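Local coordinates for protein ATP synthase epsilon chain (Caldalkalibacillus thermarum TA2.A1, PDB 5IK2) that probably takes part, as the epsilon subunit of the F1 sector, in making ATP from ADP with the energy of a transmembrane proton gradient, at residues Val6-Phe16 / Val50-Ile61. The protein carries 2 engineered substitutions. Numbering follows the deposited sequence.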
loop_
_atom_site.group_PDB
_atom_site.type_symbol
_atom_site.label_atom_id
_atom_site.label_comp_id
_atom_site.label_asym_id
_atom_site.label_seq_id
_atom_site.Cartn_x
_atom_site.Cartn_y
_atom_site.Cartn_z
ATOM N N VAL H 6 38.110 -31.306 -48.808
ATOM C CA VAL H 6 38.447 -31.915 -47.515
ATOM C C VAL H 6 37.511 -31.388 -46.433
ATOM O O VAL H 6 37.287 -30.180 -46.347
ATOM C CB VAL H 6 39.897 -31.592 -47.080
ATOM C CG1 VAL H 6 40.300 -32.431 -45.869
ATOM C CG2 VAL H 6 40.874 -31.810 -48.227
ATOM N N ASP H 7 36.985 -32.297 -45.611
ATOM C CA ASP H 7 36.191 -31.946 -44.431
ATOM C C ASP H 7 36.759 -32.643 -43.195
ATOM O O ASP H 7 36.807 -33.873 -43.146
ATOM C CB ASP H 7 34.722 -32.362 -44.614
ATOM C CG ASP H 7 33.936 -31.427 -45.532
ATOM O OD1 ASP H 7 34.452 -30.373 -45.957
ATOM O OD2 ASP H 7 32.770 -31.757 -45.828
ATOM N N ILE H 8 37.204 -31.849 -42.218
ATOM C CA ILE H 8 37.539 -32.344 -40.880
ATOM C C ILE H 8 36.381 -31.955 -39.963
ATOM O O ILE H 8 36.086 -30.770 -39.802
ATOM C CB ILE H 8 38.877 -31.766 -40.364
ATOM C CG1 ILE H 8 40.037 -32.316 -41.204
ATOM C CG2 ILE H 8 39.083 -32.101 -38.884
ATOM C CD1 ILE H 8 41.345 -31.576 -41.035
ATOM N N VAL H 9 35.744 -32.962 -39.367
ATOM C CA VAL H 9 34.482 -32.804 -38.640
ATOM C C VAL H 9 34.551 -33.528 -37.284
ATOM O O VAL H 9 35.279 -34.512 -37.134
ATOM C CB VAL H 9 33.311 -33.341 -39.510
ATOM C CG1 VAL H 9 31.993 -33.389 -38.744
ATOM C CG2 VAL H 9 33.161 -32.491 -40.768
ATOM N N THR H 10 33.815 -33.007 -36.301
ATOM C CA THR H 10 33.591 -33.673 -35.011
ATOM C C THR H 10 32.084 -33.952 -34.867
ATOM O O THR H 10 31.307 -33.559 -35.740
ATOM C CB THR H 10 34.112 -32.810 -33.834
ATOM O OG1 THR H 10 33.259 -31.674 -33.639
ATOM C CG2 THR H 10 35.536 -32.335 -34.092
ATOM N N PRO H 11 31.660 -34.634 -33.779
ATOM C CA PRO H 11 30.215 -34.797 -33.540
ATOM C C PRO H 11 29.402 -33.497 -33.435
ATOM O O PRO H 11 28.203 -33.507 -33.732
ATOM C CB PRO H 11 30.168 -35.546 -32.205
ATOM C CG PRO H 11 31.421 -36.338 -32.185
ATOM C CD PRO H 11 32.451 -35.494 -32.877
ATOM N N GLU H 12 30.050 -32.400 -33.041
ATOM C CA GLU H 12 29.358 -31.148 -32.716
ATOM C C GLU H 12 29.480 -30.037 -33.775
ATOM O O GLU H 12 28.592 -29.186 -33.855
ATOM C CB GLU H 12 29.775 -30.633 -31.320
ATOM C CG GLU H 12 31.275 -30.527 -31.044
ATOM C CD GLU H 12 31.922 -31.792 -30.478
ATOM O OE1 GLU H 12 31.212 -32.701 -29.996
ATOM O OE2 GLU H 12 33.168 -31.877 -30.517
ATOM N N ARG H 13 30.544 -30.041 -34.583
ATOM C CA ARG H 13 30.752 -28.990 -35.596
ATOM C C ARG H 13 31.703 -29.398 -36.725
ATOM O O ARG H 13 32.418 -30.398 -36.621
ATOM C CB ARG H 13 31.294 -27.720 -34.927
ATOM C CG ARG H 13 32.732 -27.847 -34.438
ATOM C CD ARG H 13 33.059 -26.866 -33.323
ATOM N NE ARG H 13 34.424 -27.063 -32.833
ATOM C CZ ARG H 13 35.535 -26.628 -33.433
ATOM N NH1 ARG H 13 35.485 -25.941 -34.576
ATOM N NH2 ARG H 13 36.719 -26.884 -32.879
ATOM N N LYS H 14 31.699 -28.599 -37.793
ATOM C CA LYS H 14 32.686 -28.698 -38.869
ATOM C C LYS H 14 33.862 -27.780 -38.545
ATOM O O LYS H 14 33.663 -26.607 -38.232
ATOM C CB LYS H 14 32.074 -28.302 -40.212
ATOM C CG LYS H 14 30.940 -29.210 -40.662
ATOM C CD LYS H 14 30.626 -29.014 -42.136
ATOM C CE LYS H 14 29.531 -29.958 -42.607
ATOM N NZ LYS H 14 29.302 -29.841 -44.074
ATOM N N VAL H 15 35.076 -28.323 -38.636
ATOM C CA VAL H 15 36.300 -27.633 -38.208
ATOM C C VAL H 15 37.074 -27.051 -39.392
ATOM O O VAL H 15 37.513 -25.903 -39.334
ATOM C CB VAL H 15 37.217 -28.587 -37.405
ATOM C CG1 VAL H 15 38.460 -27.858 -36.898
ATOM C CG2 VAL H 15 36.440 -29.209 -36.249
ATOM N N PHE H 16 37.259 -27.853 -40.440
ATOM C CA PHE H 16 37.935 -27.415 -41.665
ATOM C C PHE H 16 37.067 -27.705 -42.887
ATOM O O PHE H 16 36.403 -28.741 -42.953
ATOM C CB PHE H 16 39.290 -28.116 -41.816
ATOM C CG PHE H 16 40.134 -27.575 -42.941
ATOM C CD1 PHE H 16 40.994 -26.502 -42.728
ATOM C CD2 PHE H 16 40.066 -28.135 -44.216
ATOM C CE1 PHE H 16 41.771 -25.997 -43.763
ATOM C CE2 PHE H 16 40.838 -27.634 -45.254
ATOM C CZ PHE H 16 41.694 -26.565 -45.027
ATOM N N VAL H 50 46.989 -33.171 -38.273
ATOM C CA VAL H 50 46.637 -33.362 -39.684
ATOM C C VAL H 50 47.073 -32.108 -40.440
ATOM O O VAL H 50 46.562 -31.019 -40.175
ATOM C CB VAL H 50 45.121 -33.593 -39.875
ATOM C CG1 VAL H 50 44.771 -33.730 -41.357
ATOM C CG2 VAL H 50 44.667 -34.826 -39.101
ATOM N N ARG H 51 48.012 -32.268 -41.370
ATOM C CA ARG H 51 48.585 -31.146 -42.118
ATOM C C ARG H 51 47.960 -31.053 -43.512
ATOM O O ARG H 51 48.020 -32.010 -44.289
ATOM C CB ARG H 51 50.110 -31.297 -42.196
ATOM C CG ARG H 51 50.824 -30.283 -43.086
ATOM C CD ARG H 51 52.254 -30.015 -42.630
ATOM N NE ARG H 51 52.932 -31.211 -42.118
ATOM C CZ ARG H 51 53.488 -32.173 -42.860
ATOM N NH1 ARG H 51 53.473 -32.124 -44.193
ATOM N NH2 ARG H 51 54.070 -33.208 -42.255
ATOM N N ILE H 52 47.355 -29.898 -43.805
ATOM C CA ILE H 52 46.715 -29.625 -45.094
ATOM C C ILE H 52 47.512 -28.548 -45.826
ATOM O O ILE H 52 47.654 -27.435 -45.316
ATOM C CB ILE H 52 45.256 -29.137 -44.921
ATOM C CG1 ILE H 52 44.441 -30.148 -44.105
ATOM C CG2 ILE H 52 44.599 -28.910 -46.282
ATOM C CD1 ILE H 52 43.048 -29.673 -43.747
ATOM N N LYS H 53 48.019 -28.883 -47.014
ATOM C CA LYS H 53 48.712 -27.924 -47.883
ATOM C C LYS H 53 47.755 -27.394 -48.945
ATOM O O LYS H 53 47.219 -28.164 -49.743
ATOM C CB LYS H 53 49.915 -28.573 -48.572
ATOM C CG LYS H 53 51.119 -28.773 -47.671
ATOM C CD LYS H 53 52.184 -29.609 -48.363
ATOM C CE LYS H 53 53.364 -29.881 -47.446
ATOM N NZ LYS H 53 54.203 -31.002 -47.951
ATOM N N GLN H 54 47.537 -26.080 -48.929
ATOM C CA GLN H 54 46.816 -25.374 -49.983
ATOM C C GLN H 54 47.808 -24.432 -50.652
ATOM O O GLN H 54 47.865 -23.245 -50.334
ATOM C CB GLN H 54 45.624 -24.610 -49.402
ATOM C CG GLN H 54 44.513 -25.518 -48.896
ATOM C CD GLN H 54 43.404 -24.769 -48.184
ATOM O OE1 GLN H 54 43.657 -23.952 -47.299
ATOM N NE2 GLN H 54 42.163 -25.057 -48.556
ATOM N N GLY H 55 48.609 -24.993 -51.556
ATOM C CA GLY H 55 49.657 -24.255 -52.256
ATOM C C GLY H 55 50.773 -23.807 -51.328
ATOM O O GLY H 55 51.572 -24.620 -50.863
ATOM N N ASP H 56 50.812 -22.504 -51.062
ATOM C CA ASP H 56 51.798 -21.891 -50.173
ATOM C C ASP H 56 51.406 -22.048 -48.696
ATOM O O ASP H 56 52.274 -22.158 -47.829
ATOM C CB ASP H 56 51.928 -20.402 -50.527
ATOM C CG ASP H 56 53.100 -19.724 -49.845
ATOM O OD1 ASP H 56 54.195 -20.325 -49.782
ATOM O OD2 ASP H 56 52.928 -18.572 -49.392
ATOM N N LYS H 57 50.099 -22.065 -48.427
ATOM C CA LYS H 57 49.559 -22.110 -47.067
ATOM C C LYS H 57 49.534 -23.536 -46.500
ATOM O O LYS H 57 49.019 -24.453 -47.143
ATOM C CB LYS H 57 48.137 -21.534 -47.066
ATOM C CG LYS H 57 47.534 -21.288 -45.692
ATOM C CD LYS H 57 46.128 -20.720 -45.812
ATOM C CE LYS H 57 45.500 -20.478 -44.449
ATOM N NZ LYS H 57 44.124 -19.920 -44.558
ATOM N N GLU H 58 50.092 -23.701 -45.298
ATOM C CA GLU H 58 49.974 -24.940 -44.517
ATOM C C GLU H 58 49.101 -24.691 -43.289
ATOM O O GLU H 58 49.205 -23.638 -42.657
ATOM C CB GLU H 58 51.347 -25.448 -44.072
ATOM C CG GLU H 58 52.009 -26.397 -45.059
ATOM C CD GLU H 58 53.300 -27.010 -44.536
ATOM O OE1 GLU H 58 53.472 -27.119 -43.299
ATOM O OE2 GLU H 58 54.147 -27.395 -45.369
ATOM N N THR H 59 48.257 -25.670 -42.959
ATOM C CA THR H 59 47.365 -25.599 -41.796
ATOM C C THR H 59 47.429 -26.914 -41.017
ATOM O O THR H 59 47.163 -27.979 -41.578
ATOM C CB THR H 59 45.906 -25.332 -42.223
ATOM O OG1 THR H 59 45.863 -24.229 -43.135
ATOM C CG2 THR H 59 45.026 -25.018 -41.016
ATOM N N LEU H 60 47.793 -26.832 -39.735
ATOM C CA LEU H 60 47.782 -27.985 -38.831
ATOM C C LEU H 60 46.485 -27.996 -38.025
ATOM O O LEU H 60 46.095 -26.970 -37.471
ATOM C CB LEU H 60 48.971 -27.932 -37.867
ATOM C CG LEU H 60 50.382 -27.906 -38.465
ATOM C CD1 LEU H 60 51.418 -27.848 -37.353
ATOM C CD2 LEU H 60 50.639 -29.109 -39.360
ATOM N N ILE H 61 45.824 -29.155 -37.977
ATOM C CA ILE H 61 44.649 -29.376 -37.131
ATOM C C ILE H 61 44.998 -30.476 -36.131
ATOM O O ILE H 61 45.386 -31.574 -36.530
ATOM C CB ILE H 61 43.408 -29.806 -37.951
ATOM C CG1 ILE H 61 43.112 -28.793 -39.072
ATOM C CG2 ILE H 61 42.189 -29.968 -37.046
ATOM C CD1 ILE H 61 43.794 -29.094 -40.392
#
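Val6-Phe16 and Val50-Ile61 are two beta hairpins that face each other across the interior of the beta-sandwich domain, with no hydrogen bond between them. Strand 6-9 passes strand 50-54 at 10.7 Å between axes and 150° between directions, a spacing that only side chains bridge. In the first hairpin a classic beta bulge sets Val15 and Phe16 both opposite Ile8, whose O accepts from both their N atoms; the second closes through a type II' turn with Gly55 at positive phi.

Phe16 and Ile52 advance on each other until Ile52 CD1 lies over the ring centre, 3.4 Å from the centroid, a CH-pi contact suited to a flat ring and a slim unbranched tip. Phe16 CG, anti to the backbone N (chi1 -172°), carries the ring across. Gln54 NE2 lies 3.9 Å from Phe16 CZ, the amide turned 54° from the ring and hydrogen-bonded to Glu19 O. Ile8 CD1 meets Ile61 CD1 and Ile52 CD1 tip to tip, at 3.5 and 3.7 Å, isoleucines being long enough to span the gap; shorter Val50 only borders it. A leucine at Phe16 has no flat face for Ile52 CD1 and would probably leave a gap beneath that methyl and beside Gln54. Hydrophobic burial and close fit hold this seam; Ile61 lies about 6 Å, side chain to side chain, from ATP-binding Glu83, though this chain carries no nucleotide.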